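Long-range contacts in Lys-gingipain W83 (Porphyromonas gingivalis, PDB 3KM5), which cleaves proteins after lysine as a secreted cysteine protease and possible virulence factor, and is represented here by its K2 cleaved adhesin domain: residues A[34-39]-A[50-55]; A[73-78]-A[152-157]. One frame throughout, in Å; residues are numbered along the deposited sequence. Where two conformers were deposited one is given.

Contact 1: A[34-39]-A[50-55]; sequences LCLSSG and SNVVSS. With CA (calcium ion), chain D.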
ATOM      1  N   LEU A  34      -3.757  -3.109   5.905  1.00  9.40           N
ATOM      2  CA  LEU A  34      -3.680  -2.872   7.345  1.00  9.93           C
ATOM      3  C   LEU A  34      -2.513  -1.948   7.649  1.00 10.00           C
ATOM      4  O   LEU A  34      -1.446  -2.063   7.040  1.00  9.30           O
ATOM      5  CB  LEU A  34      -3.417  -4.172   8.121  1.00 13.31           C
ATOM      6  CG  LEU A  34      -4.497  -5.260   8.165  1.00 13.45           C
ATOM      7  CD1 LEU A  34      -3.913  -6.449   8.909  1.00 19.01           C
ATOM      8  CD2 LEU A  34      -5.745  -4.777   8.860  1.00 19.09           C
ATOM      9  N   CYS A  35      -2.676  -1.105   8.658  1.00  9.53           N
ATOM     10  CA  CYS A  35      -1.571  -0.357   9.215  1.00 10.76           C
ATOM     11  C   CYS A  35      -0.674  -1.305   9.996  1.00  8.31           C
ATOM     12  O   CYS A  35      -1.167  -2.189  10.683  1.00 10.88           O
ATOM     13  CB  CYS A  35      -2.115   0.707  10.153  1.00  9.34           C
ATOM     14  SG  CYS A  35      -0.877   1.580  11.178  1.00 14.02           S
ATOM     15  N   LEU A  36       0.635  -1.166   9.804  1.00 10.07           N
ATOM     16  CA  LEU A  36       1.647  -1.881  10.589  1.00 10.03           C
ATOM     17  C   LEU A  36       2.562  -0.876  11.272  1.00 12.04           C
ATOM     18  O   LEU A  36       2.887   0.165  10.682  1.00 11.93           O
ATOM     19  CB  LEU A  36       2.527  -2.750   9.715  1.00 12.55           C
ATOM     20  CG  LEU A  36       1.827  -3.768   8.822  1.00 14.34           C
ATOM     21  CD1 LEU A  36       2.876  -4.512   7.978  1.00 15.36           C
ATOM     22  CD2 LEU A  36       0.904  -4.725   9.605  1.00 14.88           C
ATOM     23  N   SER A  37       2.978  -1.191  12.510  1.00 12.46           N
ATOM     24  CA  SER A  37       3.961  -0.391  13.231  1.00 14.06           C
ATOM     25  C   SER A  37       5.274  -1.134  13.454  1.00 15.15           C
ATOM     26  O   SER A  37       5.272  -2.316  13.828  1.00 15.50           O
ATOM     27  CB  SER A  37       3.421  -0.000  14.598  1.00 15.93           C
ATOM     28  OG  SER A  37       4.440   0.680  15.318  1.00 21.44           O
ATOM     29  N   SER A  38       6.382  -0.444  13.229  1.00 13.41           N
ATOM     30  CA  SER A  38       7.710  -0.975  13.508  1.00 15.14           C
ATOM     31  C   SER A  38       7.923  -1.270  14.997  1.00 18.10           C
ATOM     32  O   SER A  38       8.839  -2.016  15.348  1.00 21.26           O
ATOM     33  CB  SER A  38       8.798  -0.002  13.031  1.00 15.32           C
ATOM     34  OG  SER A  38       8.653   1.236  13.724  1.00 21.00           O
ATOM     35  N   GLY A  39       7.117  -0.659  15.858  1.00 18.32           N
ATOM     36  CA  GLY A  39       7.149  -0.965  17.298  1.00 23.23           C
ATOM     37  C   GLY A  39       6.491  -2.303  17.637  1.00 27.83           C
ATOM     38  O   GLY A  39       6.578  -2.764  18.780  1.00 30.60           O
ATOM     39  N   SER A  50       6.920   5.510  12.607  1.00 10.79           N
ATOM     40  CA  SER A  50       6.886   4.079  12.909  0.50 13.55           C
ATOM     41  C   SER A  50       5.906   3.296  12.053  1.00 11.18           C
ATOM     42  O   SER A  50       6.005   2.064  11.972  1.00 11.20           O
ATOM     43  CB  SER A  50       6.581   3.819  14.388  0.50 16.23           C
ATOM     44  OG  SER A  50       5.253   4.171  14.727  0.50 18.88           O
ATOM     45  N   ASN A  51       4.976   3.988  11.395  1.00  9.35           N
ATOM     46  CA  ASN A  51       3.848   3.305  10.746  1.00 11.40           C
ATOM     47  C   ASN A  51       3.838   3.326   9.215  1.00 10.57           C
ATOM     48  O   ASN A  51       4.219   4.289   8.574  1.00  8.89           O
ATOM     49  CB  ASN A  51       2.536   3.920  11.234  1.00 10.31           C
ATOM     50  CG  ASN A  51       2.231   3.594  12.718  1.00 10.14           C
ATOM     51  OD1 ASN A  51       3.033   2.969  13.388  1.00 12.44           O
ATOM     52  ND2 ASN A  51       1.085   3.993  13.191  1.00 12.30           N
ATOM     53  N   VAL A  52       3.352   2.236   8.664  1.00  9.15           N
ATOM     54  CA  VAL A  52       3.065   2.143   7.208  1.00  9.33           C
ATOM     55  C   VAL A  52       1.677   1.561   7.009  1.00  7.33           C
ATOM     56  O   VAL A  52       1.030   1.178   7.967  1.00  8.44           O
ATOM     57  CB  VAL A  52       4.099   1.216   6.516  1.00  8.68           C
ATOM     58  CG1 VAL A  52       5.538   1.723   6.814  1.00  8.77           C
ATOM     59  CG2 VAL A  52       3.883  -0.223   6.989  1.00  8.67           C
ATOM     60  N   VAL A  53       1.231   1.450   5.757  1.00  7.90           N
ATOM     61  CA  VAL A  53       0.093   0.577   5.429  1.00  6.81           C
ATOM     62  C   VAL A  53       0.622  -0.595   4.561  1.00  7.58           C
ATOM     63  O   VAL A  53       1.609  -0.422   3.823  1.00  8.81           O
ATOM     64  CB  VAL A  53      -1.052   1.364   4.767  1.00  8.84           C
ATOM     65  CG1 VAL A  53      -0.710   1.748   3.311  1.00  7.73           C
ATOM     66  CG2 VAL A  53      -2.410   0.630   4.888  1.00  9.04           C
ATOM     67  N   SER A  54      -0.030  -1.756   4.637  1.00  9.45           N
ATOM     68  CA  SER A  54       0.529  -2.995   4.057  1.00  8.12           C
ATOM     69  C   SER A  54      -0.582  -3.808   3.446  1.00  8.79           C
ATOM     70  O   SER A  54      -1.717  -3.773   3.904  1.00  9.62           O
ATOM     71  CB  SER A  54       1.176  -3.833   5.169  1.00  9.97           C
ATOM     72  OG  SER A  54       0.186  -4.344   6.060  1.00 11.07           O
ATOM     73  N   SER A  55      -0.211  -4.573   2.422  1.00  7.90           N
ATOM     74  CA  SER A  55      -1.058  -5.607   1.846  1.00  8.58           C
ATOM     75  C   SER A  55      -0.145  -6.775   1.402  1.00  8.16           C
ATOM     76  O   SER A  55       0.930  -6.578   0.868  1.00  8.28           O
ATOM     77  CB  SER A  55      -1.867  -5.040   0.670  1.00  7.68           C
ATOM     78  OG  SER A  55      -2.665  -6.072   0.062  1.00  8.76           O
TER
HETATM   79 CA    CA D2012       4.838   6.564   8.347  1.00  9.22          CA
HETATM   80  O   HOH W   1       5.495   8.757   7.767  1.00 11.33           O
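L34 and L36 face S54 and V52 as hydrogen-bonded pairs of two antiparallel strands. C35–V53 and S37–N51 are the non-hydrogen-bonded pairs. The short strand axes make 133°, so the strands are clearly twisted against each other.

The backbone bonds run from L34 N to S54 O at one end to S38 N and S50 O, 2.8 Å apart, at the other. L34 O is gripped twice by one residue. S54 N and S54 OG, the latter at 3.0 Å from L34 O, reach it from opposite faces of the carbonyl plane. S54 OG sits between its own backbone N and carbonyl carbon (chi1 68°), which turns it back to that oxygen. CA-H...O contacts fill in between, such as C35 CA to V52 O at 3.3 Å.

Among the side chains, L36 lies over S54. Its CD1 is 3.4 Å from S54 CB, a tight fit. L36 CB also meets V52 CG2 at 4.0 Å. On the other face, C35 SG lies 3.7 Å from N51 ND2, whose hydrogen bond goes to F9 O. N51 OD1 abuts S37 CB. S37 OG accepts from G39 N in an ST turn that starts at the last residue of the strand.

V53 and S55 bond onward to strand 168-177, so 34-37 extends that sheet of the jelly roll. N51 O binds calcium at 2.4 Å. With T8, E10, G48, D172 and a water, it ties this strand pair to the metal site of the cleaved adhesin domain.

Contact 2: A[73-78]-A[152-157]; sequences DVTGAT and GTKYVA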
ATOM      1  N   ASP A  73     -12.276  12.030   0.395  1.00 12.59           N
ATOM      2  CA  ASP A  73     -12.513  12.982  -0.688  1.00 11.72           C
ATOM      3  C   ASP A  73     -11.346  13.974  -0.772  1.00 12.43           C
ATOM      4  O   ASP A  73     -11.049  14.690   0.199  1.00 14.32           O
ATOM      5  CB  ASP A  73     -13.851  13.691  -0.440  1.00 13.39           C
ATOM      6  CG  ASP A  73     -14.241  14.633  -1.541  1.00 15.15           C
ATOM      7  OD1 ASP A  73     -13.369  15.174  -2.251  1.00 16.77           O
ATOM      8  OD2 ASP A  73     -15.463  14.846  -1.709  1.00 19.71           O
ATOM      9  N   VAL A  74     -10.628  13.904  -1.888  1.00 11.15           N
ATOM     10  CA  VAL A  74      -9.502  14.777  -2.203  1.00 11.70           C
ATOM     11  C   VAL A  74      -9.759  15.626  -3.448  1.00 15.24           C
ATOM     12  O   VAL A  74      -8.812  16.008  -4.175  1.00 14.01           O
ATOM     13  CB  VAL A  74      -8.137  13.996  -2.291  1.00 12.38           C
ATOM     14  CG1 VAL A  74      -7.750  13.417  -0.936  1.00 10.87           C
ATOM     15  CG2 VAL A  74      -8.159  12.895  -3.367  1.00 10.58           C
ATOM     16  N   THR A  75     -11.034  15.967  -3.677  1.00 13.07           N
ATOM     17  CA  THR A  75     -11.376  16.800  -4.829  1.00 15.46           C
ATOM     18  C   THR A  75     -10.452  18.007  -4.871  1.00 14.55           C
ATOM     19  O   THR A  75     -10.308  18.731  -3.887  1.00 14.35           O
ATOM     20  CB  THR A  75     -12.835  17.263  -4.776  1.00 15.76           C
ATOM     21  OG1 THR A  75     -13.701  16.121  -4.877  1.00 15.85           O
ATOM     22  CG2 THR A  75     -13.130  18.221  -5.942  1.00 17.98           C
ATOM     23  N   GLY A  76      -9.835  18.232  -6.021  1.00 12.51           N
ATOM     24  CA  GLY A  76      -8.813  19.285  -6.157  1.00 12.98           C
ATOM     25  C   GLY A  76      -7.381  18.785  -6.295  1.00 15.32           C
ATOM     26  O   GLY A  76      -6.492  19.513  -6.754  1.00 15.40           O
ATOM     27  N   ALA A  77      -7.165  17.517  -5.943  1.00 12.27           N
ATOM     28  CA  ALA A  77      -5.854  16.922  -6.043  1.00 13.69           C
ATOM     29  C   ALA A  77      -5.448  16.804  -7.506  1.00 11.17           C
ATOM     30  O   ALA A  77      -6.257  16.391  -8.323  1.00 12.08           O
ATOM     31  CB  ALA A  77      -5.869  15.541  -5.380  1.00 12.91           C
ATOM     32  N   THR A  78      -4.221  17.207  -7.817  1.00 11.29           N
ATOM     33  CA  THR A  78      -3.664  17.143  -9.130  1.00 12.55           C
ATOM     34  C   THR A  78      -2.504  16.144  -9.222  1.00 12.08           C
ATOM     35  O   THR A  78      -2.133  15.747 -10.327  1.00 11.82           O
ATOM     36  CB  THR A  78      -3.168  18.511  -9.566  1.00 13.87           C
ATOM     37  OG1 THR A  78      -2.305  19.057  -8.549  1.00 14.51           O
ATOM     38  CG2 THR A  78      -4.338  19.488  -9.743  1.00 14.99           C
ATOM     39  N   GLY A 152     -10.946  16.261 -12.091  1.00 11.97           N
ATOM     40  CA  GLY A 152     -12.162  15.654 -11.543  1.00 13.97           C
ATOM     41  C   GLY A 152     -11.928  14.535 -10.519  1.00 11.50           C
ATOM     42  O   GLY A 152     -12.865  14.060  -9.896  1.00 12.28           O
ATOM     43  N   THR A 153     -10.672  14.122 -10.318  1.00 10.98           N
ATOM     44  CA  THR A 153     -10.369  13.086  -9.326  1.00 11.88           C
ATOM     45  C   THR A 153     -10.968  13.488  -7.979  1.00  9.83           C
ATOM     46  O   THR A 153     -10.715  14.583  -7.467  1.00 11.49           O
ATOM     47  CB  THR A 153      -8.865  12.886  -9.189  1.00 12.28           C
ATOM     48  OG1 THR A 153      -8.340  12.303 -10.392  1.00 12.28           O
ATOM     49  CG2 THR A 153      -8.528  11.990  -7.972  1.00 12.97           C
ATOM     50  N   LYS A 154     -11.734  12.574  -7.384  1.00 11.42           N
ATOM     51  CA  LYS A 154     -12.335  12.750  -6.071  1.00 10.88           C
ATOM     52  C   LYS A 154     -11.757  11.775  -5.028  1.00 10.59           C
ATOM     53  O   LYS A 154     -11.544  12.130  -3.882  1.00 11.70           O
ATOM     54  CB  LYS A 154     -13.845  12.557  -6.188  1.00 13.40           C
ATOM     55  CG  LYS A 154     -14.632  12.649  -4.898  1.00 15.37           C
ATOM     56  CD  LYS A 154     -16.129  12.739  -5.230  1.00 16.91           C
ATOM     57  CE  LYS A 154     -17.019  12.769  -4.021  1.00 20.71           C
ATOM     58  NZ  LYS A 154     -18.410  12.426  -4.450  1.00 19.76           N
ATOM     59  N   TYR A 155     -11.536  10.528  -5.440  1.00 10.64           N
ATOM     60  CA  TYR A 155     -10.915   9.519  -4.584  1.00  9.34           C
ATOM     61  C   TYR A 155      -9.769   8.894  -5.322  1.00 10.20           C
ATOM     62  O   TYR A 155      -9.846   8.674  -6.530  1.00 10.26           O
ATOM     63  CB  TYR A 155     -11.919   8.427  -4.181  1.00 10.77           C
ATOM     64  CG  TYR A 155     -13.172   8.916  -3.475  1.00 10.09           C
ATOM     65  CD1 TYR A 155     -13.159   9.229  -2.115  1.00 11.65           C
ATOM     66  CD2 TYR A 155     -14.370   9.067  -4.161  1.00 12.12           C
ATOM     67  CE1 TYR A 155     -14.294   9.653  -1.464  1.00 12.01           C
ATOM     68  CE2 TYR A 155     -15.522   9.512  -3.505  1.00 13.13           C
ATOM     69  CZ  TYR A 155     -15.475   9.806  -2.168  1.00 12.78           C
ATOM     70  OH  TYR A 155     -16.656  10.228  -1.568  1.00 15.29           O
ATOM     71  N   VAL A 156      -8.719   8.592  -4.570  1.00 10.15           N
ATOM     72  CA  VAL A 156      -7.551   7.900  -5.079  1.00  8.42           C
ATOM     73  C   VAL A 156      -7.486   6.549  -4.364  1.00 10.47           C
ATOM     74  O   VAL A 156      -7.616   6.482  -3.146  1.00 10.79           O
ATOM     75  CB  VAL A 156      -6.285   8.725  -4.832  1.00  9.31           C
ATOM     76  CG1 VAL A 156      -5.016   7.904  -5.207  1.00  9.65           C
ATOM     77  CG2 VAL A 156      -6.324  10.047  -5.608  1.00 10.59           C
ATOM     78  N   ALA A 157      -7.302   5.485  -5.126  1.00  9.40           N
ATOM     79  CA  ALA A 157      -7.185   4.150  -4.572  1.00  9.36           C
ATOM     80  C   ALA A 157      -5.854   3.530  -4.945  1.00  8.18           C
ATOM     81  O   ALA A 157      -5.341   3.760  -6.041  1.00  8.69           O
ATOM     82  CB  ALA A 157      -8.314   3.247  -5.120  1.00 11.60           C
TER
HETATM   83  O   HOH W   2      -9.161  16.596  -8.368  1.00 17.81           O
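The ring of Y155 approaches D73 obliquely, with CE1 3.6 Å from D73 N. On one face of the ring lies K154 CG, 3.5 Å above the plane and offset toward the rim. The carboxylate of D73 is the second flat group. Its OD1 takes two donors from T75: the backbone N nearly along the C-O axis, in an Asx turn, and OG1 on the syn side, 20° out of plane. These bonds fix the carboxylate's rotation. D73 OD2 lies 3.5 Å from K154 CE.

K154 runs out extended, crossing D73 and T75 obliquely, and T75 OG1 rests 3.6 Å from K154 CG. K154 NZ stays 4.7 Å from D73 OD2 and bonds to T102 O instead.

K154 and Y155 form a classic beta bulge opposite S100, at the start of strand 155-161. A type II turn, V74 to A77, packs beside it in the loop that links the two sheets of the jelly roll.

One direct hydrogen bond joins the segments, a nearly straight one (170°) from V74 N to K154 O at 2.8 Å. Water 2 adds a bridge: it accepts from G76 N and donates to A77 O and T153 O. V74 and V156 also meet, crossing at about a right angle, with V74 CG2 4.1 Å from V156 CG2.

Contacts 1 and 2 do not touch. Their centres are 24 Å apart and their nearest atoms about 10 Å. Contact 1 belongs to the six-strand sheet, while the strand of contact 2 belongs to the five-strand sheet. The two are related through strand 155-161, which starts in contact 2. Farther along it, H160 bonds to S55 OG, in segment 50-55. S55 OG also bonds to N67, a ligand of the second calcium. Segment 50-55 thus carries a ligand of one calcium and is bonded to a ligand of the other. Contact 2 lies away from both metal sites. The side chain of S38 is about 7 Å from that of K137, at a processing cleavage site.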